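Local coordinates for cephalosporin hydroxylase CMCI (Streptomyces clavuligerus, PDB 2BM8), which probably takes part in cephamycin biosynthesis, acting on a cephalosporin intermediate through a Rossmann-like fold of the methyltransferase type, at residues 81-86 against 150-155; 86-91 against 159-164; 154-159 against 180-185; 209-214 against 229-234. The protein carries 3 engineered substitutions. All blocks are in the same frame, centred on the assembly; numbering follows the deposited sequence.

Contact 1 of 4, residues 81-86 against 150-155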
# COMPACT_ATOMS: atom_id res chain seq x y z
N ARG B 81 -0.78 -13.48 -36.45
CA ARG B 81 -1.82 -13.86 -37.41
C ARG B 81 -1.95 -15.38 -37.47
O ARG B 81 -1.68 -16.00 -38.49
CB ARG B 81 -1.53 -13.26 -38.80
CG ARG B 81 -1.48 -11.74 -38.79
CD ARG B 81 -1.17 -11.10 -40.13
NE ARG B 81 -2.19 -11.40 -41.13
CZ ARG B 81 -3.41 -10.88 -41.16
NH1 ARG B 81 -3.81 -10.00 -40.25
NH2 ARG B 81 -4.25 -11.24 -42.12
N PRO B 82 -2.36 -15.98 -36.36
CA PRO B 82 -2.48 -17.43 -36.28
C PRO B 82 -3.59 -17.98 -37.17
O PRO B 82 -4.67 -17.41 -37.19
CB PRO B 82 -2.83 -17.68 -34.80
CG PRO B 82 -3.47 -16.43 -34.34
CD PRO B 82 -2.76 -15.33 -35.10
N ARG B 83 -3.30 -19.05 -37.90
CA ARG B 83 -4.33 -19.82 -38.59
C ARG B 83 -5.14 -20.75 -37.66
O ARG B 83 -6.23 -21.18 -38.02
CB ARG B 83 -3.69 -20.64 -39.73
CG ARG B 83 -3.27 -19.81 -40.96
CD ARG B 83 -4.32 -19.78 -42.08
NE ARG B 83 -3.98 -20.71 -43.16
CZ ARG B 83 -4.78 -21.64 -43.68
NH1 ARG B 83 -6.03 -21.80 -43.25
NH2 ARG B 83 -4.34 -22.42 -44.66
N THR B 84 -4.62 -21.05 -36.47
CA THR B 84 -5.30 -21.97 -35.55
C THR B 84 -5.10 -21.54 -34.09
O THR B 84 -3.99 -21.35 -33.65
CB THR B 84 -4.77 -23.42 -35.71
OG1 THR B 84 -4.77 -23.82 -37.08
CG2 THR B 84 -5.72 -24.42 -35.02
N ILE B 85 -6.19 -21.39 -33.35
CA ILE B 85 -6.12 -21.20 -31.92
C ILE B 85 -6.83 -22.35 -31.20
O ILE B 85 -7.99 -22.60 -31.47
CB ILE B 85 -6.74 -19.86 -31.54
CG1 ILE B 85 -5.87 -18.73 -32.09
CG2 ILE B 85 -6.88 -19.75 -30.02
CD1 ILE B 85 -6.56 -17.40 -32.08
N VAL B 86 -6.10 -23.03 -30.32
CA VAL B 86 -6.61 -24.15 -29.53
C VAL B 86 -6.77 -23.77 -28.05
O VAL B 86 -5.83 -23.29 -27.43
CB VAL B 86 -5.62 -25.32 -29.58
CG1 VAL B 86 -6.16 -26.49 -28.78
CG2 VAL B 86 -5.34 -25.75 -31.03
N GLU B 150 -3.15 -32.09 -38.12
CA GLU B 150 -3.69 -31.73 -39.42
C GLU B 150 -3.96 -30.20 -39.61
O GLU B 150 -4.22 -29.77 -40.74
CB GLU B 150 -4.98 -32.57 -39.61
CG GLU B 150 -5.80 -32.34 -40.87
CD GLU B 150 -7.23 -31.91 -40.56
OE1 GLU B 150 -7.99 -32.73 -39.98
OE2 GLU B 150 -7.61 -30.75 -40.89
N MET B 151 -3.86 -29.39 -38.56
CA MET B 151 -4.25 -27.97 -38.64
C MET B 151 -3.15 -27.02 -39.10
O MET B 151 -1.97 -27.37 -39.15
CB MET B 151 -4.83 -27.48 -37.31
CG MET B 151 -6.20 -28.06 -37.00
SD MET B 151 -7.64 -27.33 -37.81
CE MET B 151 -7.62 -28.12 -39.45
N ALA B 152 -3.56 -25.80 -39.45
CA ALA B 152 -2.68 -24.82 -40.08
C ALA B 152 -1.93 -23.96 -39.06
O ALA B 152 -2.29 -23.89 -37.89
CB ALA B 152 -3.47 -23.93 -41.03
N HIS B 153 -0.87 -23.32 -39.55
CA HIS B 153 0.05 -22.58 -38.71
C HIS B 153 0.20 -21.17 -39.26
O HIS B 153 -0.04 -20.94 -40.43
CB HIS B 153 1.39 -23.30 -38.67
CG HIS B 153 1.32 -24.66 -38.05
ND1 HIS B 153 2.12 -25.04 -37.00
CD2 HIS B 153 0.55 -25.74 -38.34
CE1 HIS B 153 1.85 -26.29 -36.67
NE2 HIS B 153 0.90 -26.74 -37.47
N PRO B 154 0.61 -20.20 -38.44
CA PRO B 154 0.95 -20.40 -37.02
C PRO B 154 -0.20 -20.82 -36.12
O PRO B 154 -1.38 -20.83 -36.51
CB PRO B 154 1.45 -19.01 -36.59
CG PRO B 154 1.76 -18.28 -37.83
CD PRO B 154 0.81 -18.81 -38.86
N LEU B 155 0.15 -21.15 -34.89
CA LEU B 155 -0.76 -21.80 -33.97
C LEU B 155 -0.52 -21.35 -32.54
O LEU B 155 0.62 -21.28 -32.09
CB LEU B 155 -0.55 -23.30 -34.09
CG LEU B 155 -1.47 -24.21 -33.29
CD1 LEU B 155 -1.98 -25.36 -34.20
CD2 LEU B 155 -0.75 -24.77 -32.06

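Contact 2 of 4, residues 86-91 against 159-164. Engineered in segment 159-164: N160 (natural residue Asp).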
# COMPACT_ATOMS: atom_id res chain seq x y z
N VAL B 86 -6.10 -23.03 -30.32
CA VAL B 86 -6.61 -24.15 -29.53
C VAL B 86 -6.77 -23.77 -28.05
O VAL B 86 -5.83 -23.29 -27.43
CB VAL B 86 -5.62 -25.32 -29.58
CG1 VAL B 86 -6.16 -26.49 -28.78
CG2 VAL B 86 -5.34 -25.75 -31.03
N GLU B 87 -7.96 -24.02 -27.50
CA GLU B 87 -8.22 -23.87 -26.07
C GLU B 87 -8.42 -25.23 -25.45
O GLU B 87 -9.36 -25.91 -25.80
CB GLU B 87 -9.51 -23.08 -25.83
CG GLU B 87 -9.31 -21.59 -25.65
CD GLU B 87 -8.78 -21.23 -24.27
OE1 GLU B 87 -8.28 -22.14 -23.57
OE2 GLU B 87 -8.87 -20.04 -23.90
N LEU B 88 -7.52 -25.63 -24.56
CA LEU B 88 -7.71 -26.80 -23.69
C LEU B 88 -8.39 -26.28 -22.42
O LEU B 88 -7.81 -25.46 -21.72
CB LEU B 88 -6.35 -27.42 -23.33
CG LEU B 88 -6.13 -28.92 -23.12
CD1 LEU B 88 -4.94 -29.11 -22.22
CD2 LEU B 88 -7.35 -29.69 -22.58
N GLY B 89 -9.62 -26.73 -22.15
CA GLY B 89 -10.46 -26.14 -21.13
C GLY B 89 -11.41 -25.11 -21.73
O GLY B 89 -10.97 -24.02 -22.08
N VAL B 90 -12.70 -25.43 -21.84
CA VAL B 90 -13.66 -24.60 -22.56
C VAL B 90 -14.64 -23.84 -21.66
O VAL B 90 -14.85 -22.63 -21.87
CB VAL B 90 -14.46 -25.45 -23.57
CG1 VAL B 90 -15.58 -24.65 -24.21
CG2 VAL B 90 -13.54 -26.00 -24.63
N TYR B 91 -15.24 -24.55 -20.70
CA TYR B 91 -16.32 -24.00 -19.84
C TYR B 91 -17.54 -23.49 -20.65
O TYR B 91 -18.21 -24.28 -21.29
CB TYR B 91 -15.78 -22.94 -18.86
CG TYR B 91 -16.78 -22.46 -17.79
CD1 TYR B 91 -17.45 -23.36 -16.97
CD2 TYR B 91 -17.05 -21.11 -17.62
CE1 TYR B 91 -18.38 -22.91 -16.01
CE2 TYR B 91 -17.96 -20.65 -16.67
CZ TYR B 91 -18.62 -21.55 -15.87
OH TYR B 91 -19.51 -21.07 -14.92
N ASP B 159 -3.44 -23.67 -22.62
CA ASP B 159 -3.88 -24.51 -21.52
C ASP B 159 -4.68 -23.73 -20.47
O ASP B 159 -4.16 -22.83 -19.83
CB ASP B 159 -2.67 -25.13 -20.85
CG ASP B 159 -3.04 -25.91 -19.62
OD1 ASP B 159 -2.36 -25.75 -18.57
OD2 ASP B 159 -4.03 -26.69 -19.64
N ASN B 160 -5.96 -24.08 -20.32
CA ASN B 160 -6.81 -23.63 -19.20
C ASN B 160 -7.26 -24.81 -18.31
O ASN B 160 -8.04 -24.62 -17.41
CB ASN B 160 -8.04 -22.86 -19.71
CG ASN B 160 -7.73 -21.41 -20.07
OD1 ASN B 160 -7.41 -20.59 -19.20
ND2 ASN B 160 -7.82 -21.09 -21.36
N ALA B 161 -6.75 -26.01 -18.56
CA ALA B 161 -7.18 -27.20 -17.81
C ALA B 161 -6.17 -27.62 -16.74
O ALA B 161 -6.54 -27.91 -15.61
CB ALA B 161 -7.45 -28.36 -18.78
N HIS B 162 -4.90 -27.64 -17.12
CA HIS B 162 -3.77 -27.79 -16.20
C HIS B 162 -3.64 -29.17 -15.54
O HIS B 162 -3.21 -29.27 -14.39
CB HIS B 162 -3.80 -26.75 -15.07
CG HIS B 162 -4.26 -25.38 -15.49
ND1 HIS B 162 -3.39 -24.41 -15.92
CD2 HIS B 162 -5.48 -24.80 -15.45
CE1 HIS B 162 -4.06 -23.30 -16.16
NE2 HIS B 162 -5.34 -23.51 -15.89
N ALA B 163 -3.97 -30.24 -16.27
CA ALA B 163 -3.93 -31.59 -15.69
C ALA B 163 -2.64 -32.34 -16.01
O ALA B 163 -1.89 -32.74 -15.10
CB ALA B 163 -5.16 -32.39 -16.13
N ASN B 164 -2.36 -32.56 -17.28
CA ASN B 164 -1.18 -33.38 -17.65
C ASN B 164 -0.24 -32.49 -18.43
O ASN B 164 0.39 -32.90 -19.37
CB ASN B 164 -1.66 -34.58 -18.50
CG ASN B 164 -0.62 -35.68 -18.67
OD1 ASN B 164 0.27 -35.88 -17.83
ND2 ASN B 164 -0.74 -36.41 -19.77

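Contact 3 of 4, residues 154-159 against 180-185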
# COMPACT_ATOMS: atom_id res chain seq x y z
N PRO B 154 0.61 -20.20 -38.44
CA PRO B 154 0.95 -20.40 -37.02
C PRO B 154 -0.20 -20.82 -36.12
O PRO B 154 -1.38 -20.83 -36.51
CB PRO B 154 1.45 -19.01 -36.59
CG PRO B 154 1.76 -18.28 -37.83
CD PRO B 154 0.81 -18.81 -38.86
N LEU B 155 0.15 -21.15 -34.89
CA LEU B 155 -0.76 -21.80 -33.97
C LEU B 155 -0.52 -21.35 -32.54
O LEU B 155 0.62 -21.28 -32.09
CB LEU B 155 -0.55 -23.30 -34.09
CG LEU B 155 -1.47 -24.21 -33.29
CD1 LEU B 155 -1.98 -25.36 -34.20
CD2 LEU B 155 -0.75 -24.77 -32.06
N ILE B 156 -1.59 -21.02 -31.84
CA ILE B 156 -1.52 -20.73 -30.42
C ILE B 156 -2.27 -21.84 -29.67
O ILE B 156 -3.45 -22.05 -29.89
CB ILE B 156 -2.15 -19.37 -30.10
CG1 ILE B 156 -1.46 -18.26 -30.90
CG2 ILE B 156 -2.10 -19.08 -28.59
CD1 ILE B 156 -2.15 -16.92 -30.77
N PHE B 157 -1.56 -22.53 -28.78
CA PHE B 157 -2.12 -23.57 -27.93
C PHE B 157 -2.23 -23.01 -26.52
O PHE B 157 -1.24 -22.59 -25.94
CB PHE B 157 -1.20 -24.79 -27.96
CG PHE B 157 -1.76 -25.99 -27.25
CD1 PHE B 157 -2.21 -27.10 -27.97
CD2 PHE B 157 -1.85 -26.02 -25.86
CE1 PHE B 157 -2.73 -28.21 -27.32
CE2 PHE B 157 -2.39 -27.12 -25.20
CZ PHE B 157 -2.83 -28.22 -25.93
N ILE B 158 -3.43 -23.00 -25.96
CA ILE B 158 -3.68 -22.39 -24.66
C ILE B 158 -4.22 -23.43 -23.68
O ILE B 158 -5.28 -24.00 -23.89
CB ILE B 158 -4.68 -21.22 -24.77
CG1 ILE B 158 -4.24 -20.26 -25.88
CG2 ILE B 158 -4.79 -20.46 -23.44
CD1 ILE B 158 -5.20 -19.15 -26.13
N ASP B 159 -3.44 -23.67 -22.62
CA ASP B 159 -3.88 -24.51 -21.52
C ASP B 159 -4.68 -23.73 -20.47
O ASP B 159 -4.16 -22.83 -19.83
CB ASP B 159 -2.67 -25.13 -20.85
CG ASP B 159 -3.04 -25.91 -19.62
OD1 ASP B 159 -2.36 -25.75 -18.57
OD2 ASP B 159 -4.03 -26.69 -19.64
N GLY B 180 7.84 -20.28 -33.86
CA GLY B 180 6.89 -19.17 -33.77
C GLY B 180 5.60 -19.48 -33.03
O GLY B 180 5.00 -18.57 -32.46
N ASP B 181 5.17 -20.75 -33.03
CA ASP B 181 3.91 -21.15 -32.38
C ASP B 181 3.96 -20.96 -30.87
O ASP B 181 5.00 -21.12 -30.27
CB ASP B 181 3.56 -22.61 -32.69
CG ASP B 181 3.19 -22.84 -34.15
OD1 ASP B 181 3.02 -21.86 -34.90
OD2 ASP B 181 3.04 -23.98 -34.63
N TYR B 182 2.84 -20.60 -30.27
CA TYR B 182 2.80 -20.32 -28.85
C TYR B 182 2.24 -21.51 -28.07
O TYR B 182 1.35 -22.20 -28.54
CB TYR B 182 1.96 -19.07 -28.61
CG TYR B 182 2.73 -17.78 -28.83
CD1 TYR B 182 2.83 -17.20 -30.08
CD2 TYR B 182 3.38 -17.15 -27.77
CE1 TYR B 182 3.55 -16.03 -30.28
CE2 TYR B 182 4.09 -15.98 -27.96
CZ TYR B 182 4.16 -15.42 -29.21
OH TYR B 182 4.88 -14.27 -29.39
N PHE B 183 2.82 -21.77 -26.91
CA PHE B 183 2.22 -22.67 -25.94
C PHE B 183 2.07 -21.85 -24.68
O PHE B 183 3.07 -21.41 -24.13
CB PHE B 183 3.08 -23.91 -25.69
CG PHE B 183 2.39 -24.97 -24.85
CD1 PHE B 183 1.84 -26.10 -25.44
CD2 PHE B 183 2.28 -24.84 -23.46
CE1 PHE B 183 1.21 -27.08 -24.66
CE2 PHE B 183 1.65 -25.82 -22.69
CZ PHE B 183 1.12 -26.94 -23.30
N ILE B 184 0.83 -21.65 -24.24
CA ILE B 184 0.51 -20.73 -23.16
C ILE B 184 -0.21 -21.42 -22.00
O ILE B 184 -1.20 -22.12 -22.20
CB ILE B 184 -0.36 -19.58 -23.71
CG1 ILE B 184 0.51 -18.67 -24.59
CG2 ILE B 184 -0.96 -18.77 -22.57
CD1 ILE B 184 -0.27 -17.79 -25.50
N ILE B 185 0.29 -21.20 -20.79
CA ILE B 185 -0.36 -21.72 -19.60
C ILE B 185 -0.87 -20.56 -18.80
O ILE B 185 -0.10 -19.78 -18.26
CB ILE B 185 0.63 -22.57 -18.78
CG1 ILE B 185 0.98 -23.84 -19.54
CG2 ILE B 185 0.01 -22.95 -17.44
CD1 ILE B 185 2.30 -24.43 -19.18

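Contact 4 of 4, residues 209-214 against 229-234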
# COMPACT_ATOMS: atom_id res chain seq x y z
N ASP B 209 15.70 -26.05 -24.79
CA ASP B 209 16.25 -26.07 -26.14
C ASP B 209 15.17 -25.85 -27.19
O ASP B 209 15.49 -25.70 -28.37
CB ASP B 209 16.98 -27.39 -26.41
CG ASP B 209 18.10 -27.63 -25.43
OD1 ASP B 209 19.05 -26.81 -25.42
OD2 ASP B 209 18.10 -28.60 -24.62
N VAL B 210 13.92 -25.82 -26.74
CA VAL B 210 12.76 -25.84 -27.62
C VAL B 210 11.71 -24.76 -27.35
O VAL B 210 10.93 -24.45 -28.23
CB VAL B 210 12.05 -27.22 -27.56
CG1 VAL B 210 12.97 -28.30 -28.14
CG2 VAL B 210 11.62 -27.58 -26.15
N LEU B 211 11.66 -24.20 -26.14
CA LEU B 211 10.67 -23.19 -25.79
C LEU B 211 11.33 -22.04 -25.04
O LEU B 211 12.24 -22.24 -24.23
CB LEU B 211 9.56 -23.79 -24.93
CG LEU B 211 8.53 -24.72 -25.60
CD1 LEU B 211 7.63 -25.34 -24.54
CD2 LEU B 211 7.70 -23.99 -26.64
N SER B 212 10.87 -20.83 -25.34
CA SER B 212 11.35 -19.61 -24.69
C SER B 212 10.17 -18.96 -23.98
O SER B 212 9.04 -19.18 -24.37
CB SER B 212 11.89 -18.63 -25.73
OG SER B 212 10.81 -17.91 -26.36
N MET B 213 10.44 -18.18 -22.94
CA MET B 213 9.43 -17.29 -22.39
C MET B 213 9.47 -15.97 -23.17
O MET B 213 10.51 -15.30 -23.21
CB MET B 213 9.66 -17.02 -20.91
CG MET B 213 8.61 -16.13 -20.30
SD MET B 213 8.55 -16.22 -18.52
CE MET B 213 10.27 -15.91 -18.12
N ASP B 214 8.35 -15.60 -23.78
CA ASP B 214 8.25 -14.39 -24.57
C ASP B 214 8.04 -13.19 -23.67
O ASP B 214 6.96 -12.97 -23.16
CB ASP B 214 7.09 -14.52 -25.56
CG ASP B 214 7.01 -13.34 -26.50
OD1 ASP B 214 7.70 -12.33 -26.29
OD2 ASP B 214 6.27 -13.32 -27.50
N LEU B 229 4.85 -19.02 -23.57
CA LEU B 229 6.01 -19.67 -24.19
C LEU B 229 5.84 -19.77 -25.69
O LEU B 229 4.73 -19.83 -26.18
CB LEU B 229 6.20 -21.07 -23.61
CG LEU B 229 5.98 -21.21 -22.11
CD1 LEU B 229 6.20 -22.65 -21.71
CD2 LEU B 229 6.91 -20.28 -21.34
N ARG B 230 6.94 -19.78 -26.43
CA ARG B 230 6.87 -20.09 -27.85
C ARG B 230 8.03 -20.93 -28.35
O ARG B 230 9.05 -21.09 -27.69
CB ARG B 230 6.71 -18.81 -28.69
CG ARG B 230 7.77 -17.79 -28.46
CD ARG B 230 7.72 -16.63 -29.45
NE ARG B 230 9.02 -15.95 -29.52
CZ ARG B 230 9.21 -14.74 -30.04
NH1 ARG B 230 8.20 -14.05 -30.55
NH2 ARG B 230 10.42 -14.21 -30.04
N ARG B 231 7.86 -21.48 -29.54
CA ARG B 231 8.82 -22.37 -30.13
C ARG B 231 9.98 -21.57 -30.73
O ARG B 231 9.78 -20.77 -31.64
CB ARG B 231 8.13 -23.21 -31.21
CG ARG B 231 8.29 -24.69 -31.03
CD ARG B 231 9.71 -25.09 -31.02
NE ARG B 231 9.92 -26.46 -31.45
CZ ARG B 231 11.12 -26.99 -31.58
NH1 ARG B 231 12.20 -26.26 -31.32
NH2 ARG B 231 11.25 -28.24 -31.97
N VAL B 232 11.18 -21.77 -30.19
CA VAL B 232 12.42 -21.16 -30.69
C VAL B 232 12.90 -21.92 -31.93
O VAL B 232 12.52 -23.09 -32.13
CB VAL B 232 13.53 -21.16 -29.59
CG1 VAL B 232 14.88 -20.64 -30.11
CG2 VAL B 232 13.09 -20.33 -28.42
N ALA B 233 13.70 -21.25 -32.77
CA ALA B 233 14.24 -21.84 -34.00
C ALA B 233 14.87 -23.23 -33.81
O ALA B 233 15.60 -23.48 -32.84
CB ALA B 233 15.28 -20.86 -34.65
N ALA B 234 14.56 -24.14 -34.75
CA ALA B 234 15.12 -25.50 -34.77
C ALA B 234 16.34 -25.56 -35.69
O ALA B 234 17.37 -24.94 -35.42
CB ALA B 234 14.06 -26.51 -35.21

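Contact 1 of 4, residues 81-86 against 150-155
The entry into two parallel strands of the central Rossmann-like sheet, 84-88 and 155-159, is fixed here, with T84 and L155 forming the bridge pair at a CA-CA separation of 4.8 Å. Evidence for the register lies in the carbonyl of P154, a residue that follows a cis peptide bond. T84 N donates to P154 O at 3.2 Å, approaching almost along the C=O axis (161°), while R83 N adds a weak, bent bond to the same oxygen. T84 contributes a third bond through its side chain: with chi1 at -50°, OG1 is anti to the carbonyl carbon, and it donates to A152 O at 2.6 Å from above the carbonyl plane. The same rotamer puts CG2 anti to the backbone N, so T84 and L155 run side by side, with T84 CB 3.7 Å from L155 CD1. M151 CB touches both OG1 and CG2 of T84. R83 is bent at chi2 and chi3, which folds its guanidinium over A152, whose CB sits 3.7 Å above the plane, over its centre. H153 turns away from 81-86, and its ND1 bonds to D181. Around this junction, strand 111-116 pairs with the other side of 84-88, I85 packs on helices 67-80 and 94-106, and P154 rests on L80.

Contact 2 of 4, residues 86-91 against 159-164
Two hydrogen bonds carry the first shell. N160 N donates to L88 O at 2.7 Å, nearly along the C=O axis (165°), which is a backbone bond of the parallel L88-D159 bridge. The engineered N160 side chain, an aspartate in the natural protein, sends ND2 to E87 OE1 at a very short 2.5 Å. That oxygen is met on its syn lone pair and lies within 2° of the amide plane, with carboxylate and amide tilted by only 30°. Apolar contact is slighter: L88 CD2 meets A161 CB at 4.0 Å. L88 and D159 lie side by side, CD1 against the carboxylate oxygen OD2.

Further out, K65 holds E87 OE2 in a salt bridge. An alanine at E87 has no carboxylate for K65 or the N160 amide, and the loop after strand 155-159 would probably be held less firmly. D159, with CG anti to its backbone N, shapes that loop through an Asx turn: OD2 accepts from A161 N at 3.0 Å, from above the carboxylate plane, and from H162 N at 2.8 Å on its syn lone pair. G89 passes close to the N160-A161 peptide, where a CB would clash with N160 C, and its backbone angles themselves call for glycine. The E-x-G sequence, E87 to G89, ending strand 84-88 is consistent with the cofactor-binding edge of class I methyltransferases.

Contact 3 of 4, residues 154-159 against 180-185
Backbone hydrogen bonds zip strands 155-159 and 182-185 together in parallel, their axes 4.7 Å apart and inclined by 17°. Y182 N donates to L155 O, F157 N to Y182 O, I184 N to F157 O and D159 N to I184 O; the last, at 2.8 Å, lies along the C=O axis to within a degree. A side chain adds a bond at the leading end, where D181 OD1 takes L155 N at 3.0 Å from well above the carboxylate plane, while OD2 also accepts from E178 N.

Among the aromatic groups, F157 and F183 both hold CG anti to the backbone N and point the same way. Their planes differ by 6°, but with centroids 4.9 Å apart the rings barely overlap, and F157 CD2 meets F183 CE1 at 3.5 Å. Both rings pack on helix 165-175.

Aliphatic contacts occupy the other face of the sheet, against helix 67-80: I156 CG2 touches I184 CD1 at 3.8 Å and also reaches Y182 CB.

This division of labour implies a beta-alpha-beta core in which peptide groups satisfy one another across the strands within a buried, largely apolar setting.

Contact 4 of 4, residues 209-214 against 229-234
R231 turns at chi1 (-125°) and bends at chi2 (-59°), which swings its guanidinium across V210, whereas R230 takes the crowded chi1 position (55°) and then extends from CG to NE past S212 OG, bringing NH1 near D214 OD2. V210 CB sits 3.9 Å above one face of the R231 guanidinium, displaced to its rim, and R231 CD comes within 3.1 Å of V210 O. R231 NH1 also makes a weak bond to V232 O. An alanine at R231 removes the guanidinium over V210 and that weak bond, and the end of the strand pair would probably be less well fixed. D214 OD2 faces R230 NH1 only in a long salt bridge of 3.7 Å, out of the guanidinium plane with no N-H aimed at it. Stronger partners are Y182 OH for D214 OD2, and D35 of the third subunit for S212 OG and R230 NH2.

S212 and R230 form the antiparallel hydrogen-bonded pair, each N reaching the other's O at 3.0 Å, and V232 N adds a weak bond to V210 O. On the face of L211, M213 and L229, L211 CD1 crosses L229 CD1 at 4.2 Å; on the face of S212, V232 CG2 presses on S212 CB at 3.4 Å. Strand 228-231, reversed between 182-185 and 211-214, completes the 3-2-1-4-5-7-6 order of the class I methyltransferase sheet, which M213 extends into the third subunit.

Followed from the N terminus, the chain passes through 81-91 and returns after more than sixty residues, so contacts 1 and 2 close the long excursion through strands 111-116 and 132-136. Their segments alternate along the sequence and share V86, tying opposite ends of the same strand pair. Contact 3 begins where contact 1 ends, sharing P154 and L155, and closes the 20-residue loop through helix 165-175; it crosses contact 2, with which it shares D159. Contact 4 follows in series and closes the last, 14-residue loop. Its link to contact 3 runs through neighbouring strands 182-185 and 228-231, F183 N to L229 O, so the four contacts span the sheet from strand 84-88 to its outer strand 211-214.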